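Gluconate kinase (Lactobacillus acidophilus, PDB 3LL3) binds ATP and D-xylulose and probably phosphorylates a sugar or sugar acid such as gluconate, as a member of the FGGY family of carbohydrate kinases. Local coordinates at residues I397-G402 / V419-M424; S243-N248 / Q446-I451. One frame throughout, in Å; residues are numbered along the deposited sequence.

Contact 1 of 2, residues I397-G402 / V419-M424; sequences INATGG and VPIVTM. With ATP (adenosine-5'-triphosphate), chain C.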
# COMPACT_ATOMS: atom_id res chain seq x y z
N ILE A 397 9.50 -10.47 -27.29
CA ILE A 397 8.43 -11.05 -26.51
C ILE A 397 7.23 -11.06 -27.43
O ILE A 397 6.77 -9.99 -27.87
CB ILE A 397 8.04 -10.18 -25.29
CG1 ILE A 397 9.27 -9.83 -24.44
CG2 ILE A 397 6.96 -10.88 -24.48
CD1 ILE A 397 9.98 -11.01 -23.88
N ASN A 398 6.73 -12.26 -27.75
CA ASN A 398 5.51 -12.39 -28.53
C ASN A 398 4.30 -12.33 -27.63
O ASN A 398 4.09 -13.23 -26.81
CB ASN A 398 5.54 -13.69 -29.34
CG ASN A 398 6.76 -13.79 -30.23
OD1 ASN A 398 6.97 -14.78 -30.93
ND2 ASN A 398 7.57 -12.76 -30.21
N ALA A 399 3.50 -11.28 -27.80
CA ALA A 399 2.51 -10.89 -26.80
C ALA A 399 1.07 -10.95 -27.28
O ALA A 399 0.74 -10.53 -28.39
CB ALA A 399 2.82 -9.47 -26.31
N THR A 400 0.20 -11.41 -26.39
CA THR A 400 -1.22 -11.52 -26.68
C THR A 400 -1.99 -11.24 -25.39
O THR A 400 -1.40 -11.18 -24.32
CB THR A 400 -1.57 -12.96 -27.14
OG1 THR A 400 -1.11 -13.90 -26.17
CG2 THR A 400 -0.93 -13.29 -28.49
N GLY A 401 -3.31 -11.12 -25.50
CA GLY A 401 -4.16 -11.01 -24.34
C GLY A 401 -4.83 -9.66 -24.18
O GLY A 401 -4.27 -8.65 -24.55
N GLY A 402 -6.04 -9.66 -23.63
CA GLY A 402 -6.85 -8.46 -23.51
C GLY A 402 -6.23 -7.34 -22.71
O GLY A 402 -6.59 -6.17 -22.90
N VAL A 419 12.90 -5.21 -24.04
CA VAL A 419 13.06 -6.00 -25.26
C VAL A 419 11.85 -5.65 -26.15
O VAL A 419 10.81 -5.19 -25.66
CB VAL A 419 13.15 -7.54 -24.97
CG1 VAL A 419 14.11 -7.84 -23.83
CG2 VAL A 419 11.82 -8.09 -24.62
N PRO A 420 11.99 -5.83 -27.47
CA PRO A 420 10.84 -5.47 -28.31
C PRO A 420 9.62 -6.36 -28.02
O PRO A 420 9.77 -7.56 -27.75
CB PRO A 420 11.35 -5.71 -29.73
CG PRO A 420 12.85 -5.66 -29.61
CD PRO A 420 13.15 -6.24 -28.28
N ILE A 421 8.44 -5.75 -28.07
CA ILE A 421 7.19 -6.46 -27.89
C ILE A 421 6.56 -6.66 -29.28
O ILE A 421 6.36 -5.69 -30.03
CB ILE A 421 6.22 -5.65 -26.98
CG1 ILE A 421 6.81 -5.48 -25.57
CG2 ILE A 421 4.81 -6.24 -27.01
CD1 ILE A 421 6.76 -6.73 -24.74
N VAL A 422 6.29 -7.91 -29.63
CA VAL A 422 5.66 -8.24 -30.90
C VAL A 422 4.24 -8.74 -30.69
O VAL A 422 4.03 -9.78 -30.06
CB VAL A 422 6.44 -9.33 -31.65
CG1 VAL A 422 5.79 -9.62 -32.98
CG2 VAL A 422 7.89 -8.93 -31.80
N THR A 423 3.27 -8.01 -31.22
CA THR A 423 1.88 -8.42 -31.10
C THR A 423 1.54 -9.30 -32.30
O THR A 423 2.21 -9.24 -33.32
CB THR A 423 0.92 -7.22 -31.01
OG1 THR A 423 1.21 -6.30 -32.07
CG2 THR A 423 1.10 -6.52 -29.69
N MSE A 424 0.52 -10.13 -32.15
CA MSE A 424 0.23 -11.17 -33.14
C MSE A 424 -1.10 -10.91 -33.81
O MSE A 424 -2.01 -10.35 -33.20
CB MSE A 424 0.21 -12.56 -32.48
CG MSE A 424 1.37 -12.80 -31.54
SE MSE A 424 3.12 -12.74 -32.46
CE MSE A 424 2.75 -14.18 -33.77
PG ATP C . -10.00 -15.83 -23.12
O1G ATP C . -11.31 -14.82 -23.30
O2G ATP C . -9.19 -15.97 -24.57
O3G ATP C . -10.45 -17.14 -22.65
PB ATP C . -9.46 -14.02 -20.97
O1B ATP C . -8.18 -13.73 -19.98
O2B ATP C . -10.65 -14.42 -20.23
O3B ATP C . -8.95 -15.20 -22.02
PA ATP C . -8.92 -11.48 -22.38
O1A ATP C . -7.49 -11.93 -23.04
O2A ATP C . -9.74 -10.70 -23.31
O3A ATP C . -9.92 -12.70 -21.87
O5' ATP C . -8.55 -10.51 -21.11
C5' ATP C . -9.59 -10.13 -20.23
C4' ATP C . -9.13 -8.94 -19.44
O4' ATP C . -8.79 -7.75 -20.14
C3' ATP C . -9.85 -8.51 -18.13
O3' ATP C . -9.31 -9.05 -16.96
C2' ATP C . -9.96 -6.94 -18.25
O2' ATP C . -9.86 -6.29 -17.01
C1' ATP C . -8.86 -6.67 -19.25
N9 ATP C . -9.11 -5.52 -20.11
C8 ATP C . -10.21 -5.25 -20.84
N7 ATP C . -9.92 -4.08 -21.59
C5 ATP C . -8.60 -3.67 -21.28
C6 ATP C . -7.80 -2.60 -21.74
N6 ATP C . -8.33 -1.69 -22.74
N1 ATP C . -6.55 -2.45 -21.28
C2 ATP C . -6.03 -3.32 -20.36
N3 ATP C . -6.82 -4.37 -19.92
C4 ATP C . -8.09 -4.53 -20.39
O HOH W 1 -1.40 -9.66 -29.74
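In the beta-alpha-beta unit formed by strand 396-400, helix 407-417 and strand 421-424, Ile397 and Ile421 pair across two adjacent parallel strands. The ladder opens with Ile397 N donating to Pro420 O at 3.0 Å. Val422 N to Ile397 O and Ala399 N to Val422 O follow, both 2.8 Å. Farther along, the strands diverge, and a water spans the gap from Ala399 O to Met424 N. On the face carrying Ile397 and Ala399, Ile421 serves both residues. Its CG1 lies anti to the carbonyl carbon (chi1 -63°), and CD1 beyond it reaches Ile397 CB at 3.7 Å and Ile397 CG1 at 4.0 Å, while the CG2 branch meets Ala399 CB at 3.9 Å. An alanine at Ile397 would keep the CB contact but remove CG1, CG2 and CD1, and would probably leave a gap beside Ile421 CD1. On the other face, selenomethionine Met424 folds back, with SE 4.1 Å from Asn398 CB. Past the strand end, Gly402 N donates to ATP O1A (2.8 Å), where a side chain at Gly402 would collide with the alpha-phosphate. Strand 254-259 flanks Ile397, helix 407-417 lies over Ile421, and strand 457-461 continues the sheet beyond Thr423.

Contact 2 of 2, residues S243-N248 / Q446-I451; sequences STIGVN and QDLSEI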
# COMPACT_ATOMS: atom_id res chain seq x y z
N SER A 243 -0.17 -22.53 -26.86
CA SER A 243 -0.22 -21.08 -26.83
C SER A 243 1.15 -20.47 -27.10
O SER A 243 1.24 -19.37 -27.62
CB SER A 243 -0.74 -20.57 -25.49
OG SER A 243 -2.13 -20.79 -25.41
N THR A 244 2.21 -21.18 -26.71
CA THR A 244 3.58 -20.71 -26.92
C THR A 244 4.04 -20.87 -28.38
O THR A 244 4.46 -19.89 -29.04
CB THR A 244 4.57 -21.42 -25.97
OG1 THR A 244 4.11 -21.29 -24.63
CG2 THR A 244 5.97 -20.79 -26.08
N ILE A 245 3.97 -22.10 -28.91
CA ILE A 245 4.30 -22.26 -30.32
C ILE A 245 3.27 -21.55 -31.21
O ILE A 245 3.59 -21.15 -32.32
CB ILE A 245 4.48 -23.73 -30.76
CG1 ILE A 245 3.14 -24.48 -30.78
CG2 ILE A 245 5.49 -24.45 -29.86
CD1 ILE A 245 3.22 -25.86 -31.48
N GLY A 246 2.03 -21.39 -30.73
CA GLY A 246 0.99 -20.69 -31.47
C GLY A 246 1.22 -19.19 -31.68
O GLY A 246 0.49 -18.54 -32.46
N VAL A 247 2.21 -18.63 -30.98
CA VAL A 247 2.64 -17.25 -31.18
C VAL A 247 4.04 -17.22 -31.77
O VAL A 247 4.74 -16.20 -31.73
CB VAL A 247 2.54 -16.38 -29.89
CG1 VAL A 247 1.09 -16.30 -29.40
CG2 VAL A 247 3.50 -16.88 -28.78
N ASN A 248 4.43 -18.36 -32.34
CA ASN A 248 5.73 -18.51 -33.01
C ASN A 248 6.92 -18.36 -32.08
O ASN A 248 8.00 -17.97 -32.52
CB ASN A 248 5.87 -17.52 -34.17
CG ASN A 248 6.85 -18.00 -35.21
OD1 ASN A 248 7.08 -19.20 -35.33
ND2 ASN A 248 7.43 -17.07 -35.97
N GLN A 446 6.17 -30.03 -42.19
CA GLN A 446 7.14 -30.90 -41.54
C GLN A 446 7.75 -30.31 -40.24
O GLN A 446 7.50 -30.82 -39.15
CB GLN A 446 8.24 -31.30 -42.52
CG GLN A 446 9.43 -31.95 -41.84
CD GLN A 446 10.53 -32.31 -42.83
OE1 GLN A 446 11.71 -32.04 -42.60
NE2 GLN A 446 10.14 -32.92 -43.95
N ASP A 447 8.56 -29.27 -40.37
CA ASP A 447 9.26 -28.73 -39.19
C ASP A 447 8.39 -27.76 -38.39
O ASP A 447 7.53 -27.07 -38.93
CB ASP A 447 10.55 -28.00 -39.57
CG ASP A 447 11.49 -28.87 -40.40
OD1 ASP A 447 11.32 -30.10 -40.42
OD2 ASP A 447 12.40 -28.29 -41.05
N LEU A 448 8.66 -27.69 -37.11
CA LEU A 448 7.92 -26.82 -36.21
C LEU A 448 7.96 -25.36 -36.65
O LEU A 448 6.95 -24.66 -36.56
CB LEU A 448 8.47 -26.95 -34.81
CG LEU A 448 7.60 -26.34 -33.71
CD1 LEU A 448 6.32 -27.13 -33.60
CD2 LEU A 448 8.39 -26.37 -32.39
N SER A 449 9.12 -24.91 -37.13
CA SER A 449 9.32 -23.52 -37.52
C SER A 449 8.33 -23.08 -38.58
O SER A 449 8.08 -21.89 -38.78
CB SER A 449 10.75 -23.29 -38.02
OG SER A 449 11.06 -24.13 -39.13
N GLU A 450 7.75 -24.04 -39.29
CA GLU A 450 6.83 -23.70 -40.35
C GLU A 450 5.54 -23.07 -39.81
O GLU A 450 4.78 -22.48 -40.56
CB GLU A 450 6.54 -24.92 -41.24
CG GLU A 450 7.78 -25.45 -41.97
CD GLU A 450 7.55 -26.82 -42.59
OE1 GLU A 450 6.39 -27.16 -42.88
OE2 GLU A 450 8.54 -27.56 -42.80
N ILE A 451 5.30 -23.20 -38.51
CA ILE A 451 4.11 -22.60 -37.89
C ILE A 451 4.11 -21.09 -38.07
O ILE A 451 3.06 -20.44 -38.02
CB ILE A 451 3.98 -22.95 -36.40
CG1 ILE A 451 2.54 -22.75 -35.93
CG2 ILE A 451 4.96 -22.11 -35.56
CD1 ILE A 451 2.26 -23.35 -34.57
O HOH W 2 8.92 -20.11 -36.81
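Ile451 CD1 fits against the C-terminal turn of helix 239-245, 3.4 Å from Ile245 O. Ile451 CG1, anti to the backbone N (chi1 -160°), carries it there. Ile245 CG1 meets the same CD1 at 4.1 Å. The two isoleucine side chains cross at about a right angle, as do those of Ile245 and Leu448, whose CD1 atoms meet at 4.0 Å. Ile451 CG2 lies 3.6 Å from Asn248 OD1, the side chains sliding past each other in opposite directions. No direct hydrogen bond joins the segments; a water donates to Ser449 O (2.8 Å) and Asn248 OD1, the latter at a doubtfully short 2.5 Å. Behind this shell, a Schellman motif ends the helix, with Ala249 N bonded to Thr244 O, Asn248 N to Ile245 O, and Asn248 at positive phi. The Glu450 carboxylate receives Asp447 N on OE2 (3.0 Å) and Gln446 N on OE1, tying the residues leading into the 3-10 segment 448-451 to its third residue. This mainly apolar contact, away from the ligand pockets, joins that helix to the loop between helix 429-441 and strand 457-461. Helix 429-441 packs on both isoleucines through Ala433, Ile268 of strand 263-269 touches Ile245, and Ile250 borders Leu448 and Ile451.

From the N terminus, the chain first passes through strands of the six-stranded sheet, up to 232-238, then helix 239-245 and the turn after it, which hold the first half of contact 2. It next builds the seven-stranded sheet from strand 254-259 onward. Contact 1 closes a short loop of 16 residues there, largely helix 407-417, and leads into helix 429-441. Only afterwards does 446-451 return to 243-248, closing a loop of 197 residues inside which contact 1 is wholly nested. The two touch where Thr400 CG2 packs on Val247 CG1 at 3.7 Å. Val247 thus meets the sheet at strand 396-400, while its neighbours Ile245 and Asn248 meet the loop before strand 457-461.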